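Local atomic coordinates of pectinesterase inhibitor 1 (Arabidopsis thaliana, PDB entry 1X90), a protein that inhibits pectin methylesterase from flowers, siliques and leaves. Residues D42-R47 / K133-L138; L52-S57 / D125-N130; D76-A81 / D112-D117. The protein carries 1 engineered substitution. All coordinates share one frame; numbering follows the deposited sequence.

Overall arrangement
The three contacts lie within one antiparallel four-helix bundle. Interactions 1 and 2 both pair helix 17-61 with helix 126-148, their centres about 13 Å apart, whereas interaction 3 joins the intervening helices 65-94 and 99-118. Its centre lies about 12 Å from that of interaction 1 and about 11 Å from that of interaction 2. Tyr78 of interaction 3 connects all three: its CE1 packs 3.6 Å from CD1 of Ile135 in interaction 1, and its CD2 lies 3.9 Å from CD1 of Leu55 in interaction 2. In sequence, interaction 3 is nested inside interaction 2, which is nested inside interaction 1, because the first and last long helices pair, as do the two between them.

Interaction 1: D42-R47 / K133-L138; sequences DSTQAR and KTIKNL
Arg47 NH1 is hydrogen-bonded to Asn131 OD1, about one turn before Thr134 on helix 126-148, and the arginine chain passes Thr134 on the way. This is the outer side of an antiparallel pairing in the four-helix bundle, between helix 17-61 and helix 126-148. The two segment axes approach to 9.5 Å with 155° between their N-to-C directions. Because the Arg47 chain is extended from CG to NE (chi2 -176°), its length can bridge the gap, crossing Thr134 at about a right angle. The Thr134 methyl CG2 lies 3.6 Å from Arg47 NE and sits obliquely to the guanidinium, while Thr134 OG1 turns to Asn130 O of its own helix. Nearer the core, Ile135 sends CD1 to within 3.9 Å of Arg47 CB, so the arginine stem contributes apolar surface although its head is polar. Thr44 and Ile135 have the closest CA atoms across the pair, 5.7 Å apart. Their branch methyls meet as well: Thr44 CG2 stands 4.1 Å from Ile135 CG2. Thr44 OG1, whose modelled place is doubtful because it crowds Leu138, is bonded to Thr40 O of its own helix. Leu85 touches Thr44 from helix 65-94, and Ala111 touches Ile135 from helix 99-118, closing the core side. One turn beyond Ile135, Leu138 inserts CD1 between neighbouring residues of the other helix, lying 3.9 Å from Ser43 CB and equally far from Thr44 CB.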
ATOM      1  N   ASP A  42       3.911   3.901  -2.832  1.00 38.94           N
ATOM      2  CA  ASP A  42       4.486   3.954  -4.165  1.00 39.25           C
ATOM      3  C   ASP A  42       5.060   2.602  -4.599  1.00 39.29           C
ATOM      4  O   ASP A  42       4.728   2.111  -5.677  1.00 42.59           O
ATOM      5  CB  ASP A  42       5.538   5.055  -4.219  1.00 45.13           C
ATOM      6  CG  ASP A  42       4.919   6.446  -4.095  1.00 53.45           C
ATOM      7  OD1 ASP A  42       3.664   6.544  -4.156  1.00 50.78           O
ATOM      8  OD2 ASP A  42       5.682   7.439  -3.950  1.00 56.35           O
ATOM      9  N   SER A  43       5.912   2.004  -3.762  1.00 37.96           N
ATOM     10  CA  SER A  43       6.492   0.694  -4.051  1.00 34.50           C
ATOM     11  C   SER A  43       5.347  -0.240  -4.412  1.00 35.87           C
ATOM     12  O   SER A  43       5.390  -0.954  -5.415  1.00 36.26           O
ATOM     13  CB  SER A  43       7.202   0.154  -2.811  1.00 35.79           C
ATOM     14  OG  SER A  43       8.536   0.606  -2.750  1.00 42.30           O
ATOM     15  N   THR A  44       4.315  -0.206  -3.573  1.00 32.88           N
ATOM     16  CA  THR A  44       3.131  -1.018  -3.738  1.00 36.38           C
ATOM     17  C   THR A  44       2.433  -0.749  -5.065  1.00 36.64           C
ATOM     18  O   THR A  44       2.132  -1.679  -5.820  1.00 36.73           O
ATOM     19  CB  THR A  44       2.148  -0.763  -2.588  1.00 39.30           C
ATOM     20  OG1 THR A  44       2.783  -1.072  -1.342  1.00 36.10           O
ATOM     21  CG2 THR A  44       0.929  -1.639  -2.729  1.00 36.73           C
ATOM     22  N   GLN A  45       2.170   0.520  -5.349  1.00 39.31           N
ATOM     23  CA  GLN A  45       1.508   0.898  -6.602  1.00 44.15           C
ATOM     24  C   GLN A  45       2.321   0.423  -7.821  1.00 45.00           C
ATOM     25  O   GLN A  45       1.775  -0.139  -8.773  1.00 43.85           O
ATOM     26  CB  GLN A  45       1.337   2.414  -6.653  1.00 47.92           C
ATOM     27  CG  GLN A  45       0.161   2.876  -7.487  1.00 53.84           C
ATOM     28  CD  GLN A  45      -1.160   2.451  -6.895  1.00 51.99           C
ATOM     29  OE1 GLN A  45      -1.421   1.263  -6.750  1.00 56.86           O
ATOM     30  NE2 GLN A  45      -1.997   3.418  -6.543  1.00 48.81           N
ATOM     31  N   ALA A  46       3.630   0.649  -7.779  1.00 39.91           N
ATOM     32  CA  ALA A  46       4.513   0.236  -8.853  1.00 41.29           C
ATOM     33  C   ALA A  46       4.435  -1.265  -9.114  1.00 44.65           C
ATOM     34  O   ALA A  46       4.320  -1.691 -10.261  1.00 47.76           O
ATOM     35  CB  ALA A  46       5.930   0.611  -8.515  1.00 42.26           C
ATOM     36  N   ARG A  47       4.518  -2.070  -8.056  1.00 44.04           N
ATOM     37  CA  ARG A  47       4.454  -3.517  -8.220  1.00 41.65           C
ATOM     38  C   ARG A  47       3.091  -3.991  -8.699  1.00 43.06           C
ATOM     39  O   ARG A  47       3.006  -4.934  -9.503  1.00 39.00           O
ATOM     40  CB  ARG A  47       4.843  -4.224  -6.920  1.00 46.63           C
ATOM     41  CG  ARG A  47       6.356  -4.307  -6.715  1.00 56.56           C
ATOM     42  CD  ARG A  47       6.735  -5.097  -5.467  1.00 62.62           C
ATOM     43  NE  ARG A  47       8.186  -5.201  -5.261  1.00 70.71           N
ATOM     44  CZ  ARG A  47       9.006  -6.013  -5.931  1.00 72.55           C
ATOM     45  NH1 ARG A  47       8.542  -6.821  -6.879  1.00 75.86           N
ATOM     46  NH2 ARG A  47      10.302  -6.029  -5.641  1.00 74.34           N
ATOM     47  N   LYS A 133       2.615 -11.332  -2.926  1.00 28.86           N
ATOM     48  CA  LYS A 133       2.956 -11.508  -1.508  1.00 34.11           C
ATOM     49  C   LYS A 133       3.685 -10.276  -0.991  1.00 34.43           C
ATOM     50  O   LYS A 133       3.530  -9.878   0.177  1.00 32.35           O
ATOM     51  CB  LYS A 133       3.841 -12.746  -1.287  1.00 39.37           C
ATOM     52  CG  LYS A 133       3.244 -14.057  -1.769  1.00 47.59           C
ATOM     53  CD  LYS A 133       3.709 -15.244  -0.920  1.00 54.23           C
ATOM     54  CE  LYS A 133       2.951 -15.315   0.431  1.00 59.16           C
ATOM     55  NZ  LYS A 133       3.073 -16.645   1.115  1.00 44.31           N
ATOM     56  N   THR A 134       4.496  -9.691  -1.873  1.00 33.72           N
ATOM     57  CA  THR A 134       5.265  -8.500  -1.554  1.00 35.73           C
ATOM     58  C   THR A 134       4.278  -7.379  -1.248  1.00 40.69           C
ATOM     59  O   THR A 134       4.445  -6.633  -0.268  1.00 46.29           O
ATOM     60  CB  THR A 134       6.157  -8.094  -2.738  1.00 35.97           C
ATOM     61  OG1 THR A 134       6.914  -9.228  -3.171  1.00 38.85           O
ATOM     62  CG2 THR A 134       7.111  -6.999  -2.342  1.00 24.46           C
ATOM     63  N   ILE A 135       3.242  -7.293  -2.083  1.00 35.47           N
ATOM     64  CA  ILE A 135       2.184  -6.299  -1.947  1.00 31.46           C
ATOM     65  C   ILE A 135       1.353  -6.549  -0.686  1.00 33.98           C
ATOM     66  O   ILE A 135       0.829  -5.594  -0.103  1.00 34.50           O
ATOM     67  CB  ILE A 135       1.275  -6.278  -3.243  1.00 32.11           C
ATOM     68  CG1 ILE A 135       2.015  -5.565  -4.381  1.00 24.36           C
ATOM     69  CG2 ILE A 135      -0.039  -5.565  -2.984  1.00 27.84           C
ATOM     70  CD1 ILE A 135       1.505  -5.894  -5.738  1.00 27.13           C
ATOM     71  N   LYS A 136       1.217  -7.811  -0.258  1.00 32.20           N
ATOM     72  CA  LYS A 136       0.456  -8.086   0.973  1.00 32.32           C
ATOM     73  C   LYS A 136       1.287  -7.516   2.127  1.00 35.49           C
ATOM     74  O   LYS A 136       0.769  -6.924   3.084  1.00 33.65           O
ATOM     75  CB  LYS A 136       0.272  -9.585   1.235  1.00 35.69           C
ATOM     76  CG  LYS A 136      -0.699 -10.345   0.336  1.00 30.09           C
ATOM     77  CD  LYS A 136      -1.720 -11.143   1.174  1.00 43.69           C
ATOM     78  CE  LYS A 136      -1.091 -12.134   2.186  1.00 35.72           C
ATOM     79  NZ  LYS A 136      -0.456 -13.343   1.555  1.00 44.99           N
ATOM     80  N   ASN A 137       2.596  -7.693   2.027  1.00 35.90           N
ATOM     81  CA  ASN A 137       3.482  -7.195   3.063  1.00 39.32           C
ATOM     82  C   ASN A 137       3.477  -5.676   3.113  1.00 37.96           C
ATOM     83  O   ASN A 137       3.396  -5.088   4.198  1.00 35.40           O
ATOM     84  CB  ASN A 137       4.892  -7.732   2.834  1.00 37.38           C
ATOM     85  CG  ASN A 137       5.000  -9.191   3.160  1.00 38.28           C
ATOM     86  OD1 ASN A 137       5.736  -9.927   2.514  1.00 46.67           O
ATOM     87  ND2 ASN A 137       4.266  -9.624   4.185  1.00 40.47           N
ATOM     88  N   LEU A 138       3.541  -5.052   1.935  1.00 41.90           N
ATOM     89  CA  LEU A 138       3.548  -3.596   1.828  1.00 36.80           C
ATOM     90  C   LEU A 138       2.267  -3.004   2.390  1.00 36.24           C
ATOM     91  O   LEU A 138       2.306  -2.042   3.167  1.00 36.95           O
ATOM     92  CB  LEU A 138       3.725  -3.172   0.378  1.00 37.63           C
ATOM     93  CG  LEU A 138       5.122  -3.420  -0.174  1.00 36.32           C
ATOM     94  CD1 LEU A 138       5.170  -3.015  -1.639  1.00 35.64           C
ATOM     95  CD2 LEU A 138       6.136  -2.627   0.641  1.00 37.35           C
TER

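Interaction 2: L52-S57 / D125-N130; sequences LKKLQS and DSSVVN
Asp125 meets the aliphatic end of Lys54 at the start of helix 126-148, the fourth long helix of the bundle, which runs antiparallel beside helix 17-61. The short segment axes come within 10.1 Å, with 145° between their N-to-C directions. Asp125 is the N-cap: its OD1 accepts the Val128 N-H at 2.8 Å and 156°, although the modelled place of that oxygen is less sure. The same carboxylate stays short of a salt bridge with the lysine, since Asp125 OD1 and Lys54 NZ are 4.6 Å apart; the opposite charges would probably still attract through space. Two residues on, Ser127 offers OG as acceptor to Lys54 NZ, a bond whose length is doubtful because the hydroxyl is crowded in the model. Lys54 leaves its backbone with CG anti to N (chi1 -171°) and bends only at its outer torsions, which turns NZ toward the serine; NZ also has a weak bond to Thr51 OG1. Val128 follows as the buried member, crossing Leu55 at about a right angle. Cys74 and Val75 of helix 65-94 back Leu55, while Ile58 flanks both Val128 and Asp125, so the apolar contact continues into the bundle core. Both valine methyls face a single leucine branch: Leu55 CD2 lies 3.4 Å from Val128 CG2 and 3.6 Å from Val128 CG1.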
ATOM      1  N   LEU A  52      -0.161  -6.034 -12.881  1.00 40.94           N
ATOM      2  CA  LEU A  52      -1.365  -5.879 -13.702  1.00 41.82           C
ATOM      3  C   LEU A  52      -1.071  -5.998 -15.184  1.00 44.40           C
ATOM      4  O   LEU A  52      -1.714  -6.771 -15.897  1.00 42.16           O
ATOM      5  CB  LEU A  52      -2.047  -4.537 -13.470  1.00 40.13           C
ATOM      6  CG  LEU A  52      -3.339  -4.349 -14.281  1.00 32.84           C
ATOM      7  CD1 LEU A  52      -4.385  -5.375 -13.867  1.00 27.57           C
ATOM      8  CD2 LEU A  52      -3.885  -2.955 -14.054  1.00 30.89           C
ATOM      9  N   LYS A  53      -0.109  -5.231 -15.671  1.00 46.66           N
ATOM     10  CA  LYS A  53       0.181  -5.325 -17.087  1.00 53.58           C
ATOM     11  C   LYS A  53       0.508  -6.782 -17.425  1.00 49.64           C
ATOM     12  O   LYS A  53      -0.109  -7.380 -18.304  1.00 52.16           O
ATOM     13  CB  LYS A  53       1.346  -4.401 -17.478  1.00 58.75           C
ATOM     14  CG  LYS A  53       2.719  -4.817 -16.952  1.00 72.00           C
ATOM     15  CD  LYS A  53       3.846  -4.036 -17.652  1.00 80.76           C
ATOM     16  CE  LYS A  53       5.239  -4.461 -17.163  1.00 78.73           C
ATOM     17  NZ  LYS A  53       6.309  -3.689 -17.867  1.00 76.54           N
ATOM     18  N   LYS A  54       1.454  -7.346 -16.687  1.00 47.42           N
ATOM     19  CA  LYS A  54       1.919  -8.711 -16.873  1.00 44.52           C
ATOM     20  C   LYS A  54       0.777  -9.735 -16.946  1.00 45.31           C
ATOM     21  O   LYS A  54       0.817 -10.675 -17.751  1.00 47.82           O
ATOM     22  CB  LYS A  54       2.872  -9.050 -15.733  1.00 46.59           C
ATOM     23  CG  LYS A  54       3.618 -10.359 -15.885  1.00 51.90           C
ATOM     24  CD  LYS A  54       4.401 -10.655 -14.613  1.00 62.10           C
ATOM     25  CE  LYS A  54       3.509 -10.545 -13.356  1.00 66.97           C
ATOM     26  NZ  LYS A  54       3.942  -9.475 -12.391  1.00 60.34           N
ATOM     27  N   LEU A  55      -0.229  -9.572 -16.095  1.00 37.99           N
ATOM     28  CA  LEU A  55      -1.362 -10.473 -16.119  1.00 37.34           C
ATOM     29  C   LEU A  55      -2.113 -10.260 -17.442  1.00 41.79           C
ATOM     30  O   LEU A  55      -2.436 -11.221 -18.159  1.00 38.87           O
ATOM     31  CB  LEU A  55      -2.294 -10.174 -14.954  1.00 35.84           C
ATOM     32  CG  LEU A  55      -1.791 -10.459 -13.544  1.00 35.58           C
ATOM     33  CD1 LEU A  55      -2.730  -9.809 -12.534  1.00 36.04           C
ATOM     34  CD2 LEU A  55      -1.694 -11.962 -13.329  1.00 33.07           C
ATOM     35  N   GLN A  56      -2.400  -8.997 -17.755  1.00 42.76           N
ATOM     36  CA  GLN A  56      -3.100  -8.657 -18.999  1.00 45.91           C
ATOM     37  C   GLN A  56      -2.350  -9.241 -20.181  1.00 44.94           C
ATOM     38  O   GLN A  56      -2.972  -9.687 -21.145  1.00 47.98           O
ATOM     39  CB  GLN A  56      -3.218  -7.137 -19.171  1.00 51.45           C
ATOM     40  CG  GLN A  56      -3.976  -6.444 -18.043  1.00 55.09           C
ATOM     41  CD  GLN A  56      -4.025  -4.939 -18.200  1.00 55.18           C
ATOM     42  OE1 GLN A  56      -3.049  -4.316 -18.624  1.00 53.80           O
ATOM     43  NE2 GLN A  56      -5.160  -4.340 -17.836  1.00 56.94           N
ATOM     44  N   SER A  57      -1.019  -9.250 -20.099  1.00 38.36           N
ATOM     45  CA  SER A  57      -0.204  -9.797 -21.163  1.00 38.07           C
ATOM     46  C   SER A  57      -0.318 -11.302 -21.236  1.00 43.85           C
ATOM     47  O   SER A  57      -0.559 -11.855 -22.317  1.00 47.79           O
ATOM     48  CB  SER A  57       1.250  -9.429 -20.961  1.00 45.32           C
ATOM     49  OG  SER A  57       1.433  -8.047 -21.220  1.00 66.86           O
ATOM     50  N   ASP A 125       2.668 -18.019 -12.725  1.00 51.67           N
ATOM     51  CA  ASP A 125       3.699 -17.069 -13.079  1.00 48.85           C
ATOM     52  C   ASP A 125       4.373 -16.620 -11.776  1.00 50.78           C
ATOM     53  O   ASP A 125       3.728 -16.060 -10.885  1.00 52.46           O
ATOM     54  CB  ASP A 125       3.054 -15.889 -13.808  1.00 46.51           C
ATOM     55  CG  ASP A 125       4.038 -14.812 -14.148  1.00 46.85           C
ATOM     56  OD1 ASP A 125       4.328 -13.975 -13.269  1.00 51.86           O
ATOM     57  OD2 ASP A 125       4.529 -14.811 -15.295  1.00 40.50           O
ATOM     58  N   SER A 126       5.668 -16.888 -11.659  1.00 51.94           N
ATOM     59  CA  SER A 126       6.423 -16.528 -10.456  1.00 48.47           C
ATOM     60  C   SER A 126       6.095 -15.095 -10.054  1.00 47.05           C
ATOM     61  O   SER A 126       5.617 -14.830  -8.946  1.00 46.68           O
ATOM     62  CB  SER A 126       7.940 -16.626 -10.717  1.00 45.74           C
ATOM     63  OG  SER A 126       8.296 -17.810 -11.412  1.00 54.84           O
ATOM     64  N   SER A 127       6.380 -14.197 -10.993  1.00 46.17           N
ATOM     65  CA  SER A 127       6.196 -12.765 -10.872  1.00 43.24           C
ATOM     66  C   SER A 127       4.897 -12.375 -10.184  1.00 41.43           C
ATOM     67  O   SER A 127       4.901 -11.643  -9.197  1.00 40.75           O
ATOM     68  CB  SER A 127       6.263 -12.147 -12.274  1.00 44.74           C
ATOM     69  OG  SER A 127       6.111 -10.749 -12.218  1.00 53.16           O
ATOM     70  N   VAL A 128       3.784 -12.870 -10.709  1.00 43.53           N
ATOM     71  CA  VAL A 128       2.473 -12.562 -10.148  1.00 42.34           C
ATOM     72  C   VAL A 128       2.440 -12.967  -8.685  1.00 40.73           C
ATOM     73  O   VAL A 128       1.983 -12.213  -7.824  1.00 40.22           O
ATOM     74  CB  VAL A 128       1.372 -13.303 -10.905  1.00 39.93           C
ATOM     75  CG1 VAL A 128       0.025 -12.952 -10.327  1.00 42.36           C
ATOM     76  CG2 VAL A 128       1.428 -12.929 -12.374  1.00 43.13           C
ATOM     77  N   VAL A 129       2.949 -14.161  -8.411  1.00 37.66           N
ATOM     78  CA  VAL A 129       3.004 -14.679  -7.055  1.00 40.01           C
ATOM     79  C   VAL A 129       3.833 -13.819  -6.094  1.00 42.81           C
ATOM     80  O   VAL A 129       3.371 -13.458  -5.006  1.00 40.12           O
ATOM     81  CB  VAL A 129       3.575 -16.115  -7.041  1.00 39.40           C
ATOM     82  CG1 VAL A 129       3.815 -16.576  -5.607  1.00 38.46           C
ATOM     83  CG2 VAL A 129       2.588 -17.061  -7.717  1.00 44.18           C
ATOM     84  N   ASN A 130       5.054 -13.483  -6.493  1.00 39.63           N
ATOM     85  CA  ASN A 130       5.917 -12.714  -5.616  1.00 39.82           C
ATOM     86  C   ASN A 130       5.378 -11.328  -5.347  1.00 39.55           C
ATOM     87  O   ASN A 130       5.302 -10.894  -4.200  1.00 34.22           O
ATOM     88  CB  ASN A 130       7.321 -12.618  -6.206  1.00 49.20           C
ATOM     89  CG  ASN A 130       7.744 -13.892  -6.911  1.00 61.18           C
ATOM     90  OD1 ASN A 130       7.465 -15.005  -6.448  1.00 69.27           O
ATOM     91  ND2 ASN A 130       8.427 -13.737  -8.041  1.00 69.36           N
TER

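Interaction 3: D76-A81 / D112-D117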
ATOM      1  N   ASP A  76      -8.869  -8.219 -12.311  1.00 33.71           N
ATOM      2  CA  ASP A  76      -9.907  -7.411 -11.704  1.00 37.93           C
ATOM      3  C   ASP A  76      -9.552  -7.044 -10.275  1.00 38.74           C
ATOM      4  O   ASP A  76      -9.993  -6.004  -9.780  1.00 43.84           O
ATOM      5  CB  ASP A  76     -11.248  -8.149 -11.758  1.00 45.10           C
ATOM      6  CG  ASP A  76     -11.660  -8.485 -13.180  1.00 53.31           C
ATOM      7  OD1 ASP A  76     -11.846  -7.541 -13.982  1.00 62.92           O
ATOM      8  OD2 ASP A  76     -11.786  -9.686 -13.501  1.00 56.74           O
ATOM      9  N   GLU A  77      -8.754  -7.885  -9.610  1.00 38.70           N
ATOM     10  CA  GLU A  77      -8.338  -7.613  -8.234  1.00 34.19           C
ATOM     11  C   GLU A  77      -7.319  -6.479  -8.236  1.00 35.56           C
ATOM     12  O   GLU A  77      -7.366  -5.576  -7.387  1.00 32.00           O
ATOM     13  CB  GLU A  77      -7.714  -8.859  -7.583  1.00 36.44           C
ATOM     14  CG  GLU A  77      -8.683 -10.001  -7.312  1.00 48.07           C
ATOM     15  CD  GLU A  77      -9.805  -9.602  -6.355  1.00 55.52           C
ATOM     16  OE1 GLU A  77     -10.786 -10.379  -6.230  1.00 50.92           O
ATOM     17  OE2 GLU A  77      -9.701  -8.514  -5.728  1.00 57.82           O
ATOM     18  N   TYR A  78      -6.400  -6.526  -9.197  1.00 31.57           N
ATOM     19  CA  TYR A  78      -5.360  -5.510  -9.290  1.00 33.90           C
ATOM     20  C   TYR A  78      -5.824  -4.152  -9.798  1.00 37.43           C
ATOM     21  O   TYR A  78      -5.282  -3.113  -9.377  1.00 38.08           O
ATOM     22  CB  TYR A  78      -4.191  -6.039 -10.115  1.00 36.55           C
ATOM     23  CG  TYR A  78      -3.216  -6.826  -9.273  1.00 42.16           C
ATOM     24  CD1 TYR A  78      -2.158  -6.188  -8.632  1.00 47.57           C
ATOM     25  CD2 TYR A  78      -3.400  -8.189  -9.046  1.00 44.46           C
ATOM     26  CE1 TYR A  78      -1.301  -6.882  -7.773  1.00 54.17           C
ATOM     27  CE2 TYR A  78      -2.547  -8.900  -8.182  1.00 55.35           C
ATOM     28  CZ  TYR A  78      -1.500  -8.233  -7.545  1.00 56.06           C
ATOM     29  OH  TYR A  78      -0.685  -8.899  -6.654  1.00 49.20           O
ATOM     30  N   GLU A  79      -6.811  -4.133 -10.690  1.00 34.08           N
ATOM     31  CA  GLU A  79      -7.325  -2.855 -11.161  1.00 34.47           C
ATOM     32  C   GLU A  79      -8.013  -2.218  -9.957  1.00 39.77           C
ATOM     33  O   GLU A  79      -7.898  -1.008  -9.689  1.00 42.27           O
ATOM     34  CB  GLU A  79      -8.343  -3.069 -12.264  1.00 36.17           C
ATOM     35  CG  GLU A  79      -7.747  -3.364 -13.614  1.00 33.61           C
ATOM     36  CD  GLU A  79      -8.710  -4.151 -14.444  1.00 30.98           C
ATOM     37  OE1 GLU A  79      -9.877  -4.282 -14.011  1.00 32.20           O
ATOM     38  OE2 GLU A  79      -8.308  -4.643 -15.508  1.00 36.84           O
ATOM     39  N   SER A  80      -8.725  -3.060  -9.219  1.00 40.53           N
ATOM     40  CA  SER A  80      -9.430  -2.617  -8.034  1.00 42.40           C
ATOM     41  C   SER A  80      -8.449  -2.214  -6.931  1.00 41.43           C
ATOM     42  O   SER A  80      -8.735  -1.345  -6.123  1.00 41.51           O
ATOM     43  CB  SER A  80     -10.331  -3.737  -7.534  1.00 41.58           C
ATOM     44  OG  SER A  80     -10.954  -3.349  -6.332  1.00 46.43           O
ATOM     45  N   ALA A  81      -7.287  -2.856  -6.905  1.00 45.51           N
ATOM     46  CA  ALA A  81      -6.283  -2.573  -5.886  1.00 44.27           C
ATOM     47  C   ALA A  81      -5.584  -1.265  -6.208  1.00 40.42           C
ATOM     48  O   ALA A  81      -5.383  -0.431  -5.325  1.00 43.17           O
ATOM     49  CB  ALA A  81      -5.264  -3.731  -5.799  1.00 45.02           C
ATOM     50  N   ASP A 112      -4.589 -10.620  -1.858  1.00 38.11           N
ATOM     51  CA  ASP A 112      -4.797 -11.911  -1.226  1.00 38.81           C
ATOM     52  C   ASP A 112      -5.706 -12.811  -2.089  1.00 35.19           C
ATOM     53  O   ASP A 112      -5.437 -14.007  -2.299  1.00 31.19           O
ATOM     54  CB  ASP A 112      -5.398 -11.703   0.161  1.00 41.92           C
ATOM     55  CG  ASP A 112      -5.427 -12.970   0.962  1.00 43.45           C
ATOM     56  OD1 ASP A 112      -6.513 -13.324   1.462  1.00 45.57           O
ATOM     57  OD2 ASP A 112      -4.361 -13.608   1.075  1.00 44.74           O
ATOM     58  N   THR A 113      -6.782 -12.224  -2.595  1.00 31.38           N
ATOM     59  CA  THR A 113      -7.696 -12.956  -3.455  1.00 28.41           C
ATOM     60  C   THR A 113      -7.005 -13.398  -4.752  1.00 22.98           C
ATOM     61  O   THR A 113      -7.270 -14.480  -5.262  1.00 17.78           O
ATOM     62  CB  THR A 113      -8.946 -12.124  -3.788  1.00 23.40           C
ATOM     63  OG1 THR A 113      -9.632 -11.767  -2.572  1.00 29.37           O
ATOM     64  CG2 THR A 113      -9.890 -12.953  -4.616  1.00 25.43           C
ATOM     65  N   CYS A 114      -6.118 -12.569  -5.283  1.00 18.29           N
ATOM     66  CA  CYS A 114      -5.410 -12.963  -6.487  1.00 27.74           C
ATOM     67  C   CYS A 114      -4.568 -14.170  -6.084  1.00 26.14           C
ATOM     68  O   CYS A 114      -4.707 -15.259  -6.643  1.00 26.31           O
ATOM     69  CB  CYS A 114      -4.530 -11.818  -7.017  1.00 26.27           C
ATOM     70  SG  CYS A 114      -3.386 -12.334  -8.342  1.00 39.13           S
ATOM     71  N   LEU A 115      -3.710 -13.961  -5.093  1.00 31.48           N
ATOM     72  CA  LEU A 115      -2.862 -15.004  -4.535  1.00 36.32           C
ATOM     73  C   LEU A 115      -3.621 -16.324  -4.463  1.00 36.53           C
ATOM     74  O   LEU A 115      -3.116 -17.355  -4.886  1.00 38.90           O
ATOM     75  CB  LEU A 115      -2.439 -14.604  -3.123  1.00 41.64           C
ATOM     76  CG  LEU A 115      -0.955 -14.350  -2.938  1.00 40.95           C
ATOM     77  CD1 LEU A 115      -0.694 -13.537  -1.673  1.00 34.47           C
ATOM     78  CD2 LEU A 115      -0.263 -15.684  -2.920  1.00 34.25           C
ATOM     79  N   ASP A 116      -4.837 -16.276  -3.930  1.00 33.24           N
ATOM     80  CA  ASP A 116      -5.671 -17.460  -3.801  1.00 40.19           C
ATOM     81  C   ASP A 116      -6.282 -17.943  -5.124  1.00 45.41           C
ATOM     82  O   ASP A 116      -6.511 -19.133  -5.299  1.00 44.45           O
ATOM     83  CB  ASP A 116      -6.784 -17.180  -2.786  1.00 48.67           C
ATOM     84  CG  ASP A 116      -7.284 -18.443  -2.095  1.00 55.75           C
ATOM     85  OD1 ASP A 116      -8.368 -18.947  -2.466  1.00 56.14           O
ATOM     86  OD2 ASP A 116      -6.581 -18.929  -1.178  1.00 57.78           O
ATOM     87  N   ASP A 117      -6.563 -17.026  -6.050  1.00 49.38           N
ATOM     88  CA  ASP A 117      -7.139 -17.413  -7.341  1.00 47.80           C
ATOM     89  C   ASP A 117      -6.094 -18.165  -8.130  1.00 50.23           C
ATOM     90  O   ASP A 117      -6.409 -18.943  -9.037  1.00 51.92           O
ATOM     91  CB  ASP A 117      -7.485 -16.191  -8.214  1.00 44.01           C
ATOM     92  CG  ASP A 117      -8.647 -15.399  -7.698  1.00 43.69           C
ATOM     93  OD1 ASP A 117      -9.572 -16.035  -7.153  1.00 41.16           O
ATOM     94  OD2 ASP A 117      -8.632 -14.151  -7.866  1.00 41.41           O
TER
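Glu77 and Tyr78, consecutive on helix 65-94, meet Thr113 and Cys114, consecutive on helix 99-118. Glu77 bends at chi2 and crosses Thr113 at about a right angle, setting its carboxylate against the threonine's carbon skeleton. Its OE1 approaches Thr113 CG2 to 3.2 Å, and its CD lies 3.7 Å from Thr113 CB. No hydrogen bond joins the pair; Thr113 OG1 is instead bonded to Asp109 O, one turn back. Asp117, one turn beyond Thr113 on the same helix, also faces the glutamate: Glu77 OE1 and Asp117 OD2 are 4.6 Å apart; these like charges would probably disfavour full ionisation of both somewhat. Replacing Glu77 with an alanine here would probably uncover Thr113 CB and CG2 and leave a gap on the partly exposed side of the interface. On the buried side, Cys114 SG meets the rim of the Tyr78 ring 3.5 Å from CE2. The sulfur is 4.9 Å from the ring centroid and 86° off the ring normal, an edge-on sulfur-aromatic contact. With SG anti to its backbone N (chi1 169°), Cys114 directs the sulfur to the disulfide with Cys74, one turn before Tyr78. Tyr78 OH is hydrogen-bonded to Ser132 OG on helix 126-148, which ties the far end of the ring to a third helix, and Ala48 and Thr51 of helix 17-61 also touch it. The nearly antiparallel segments, 168° apart in direction, thus form a disulfide-linked helix pair within the four-helix bundle of the PMEI family.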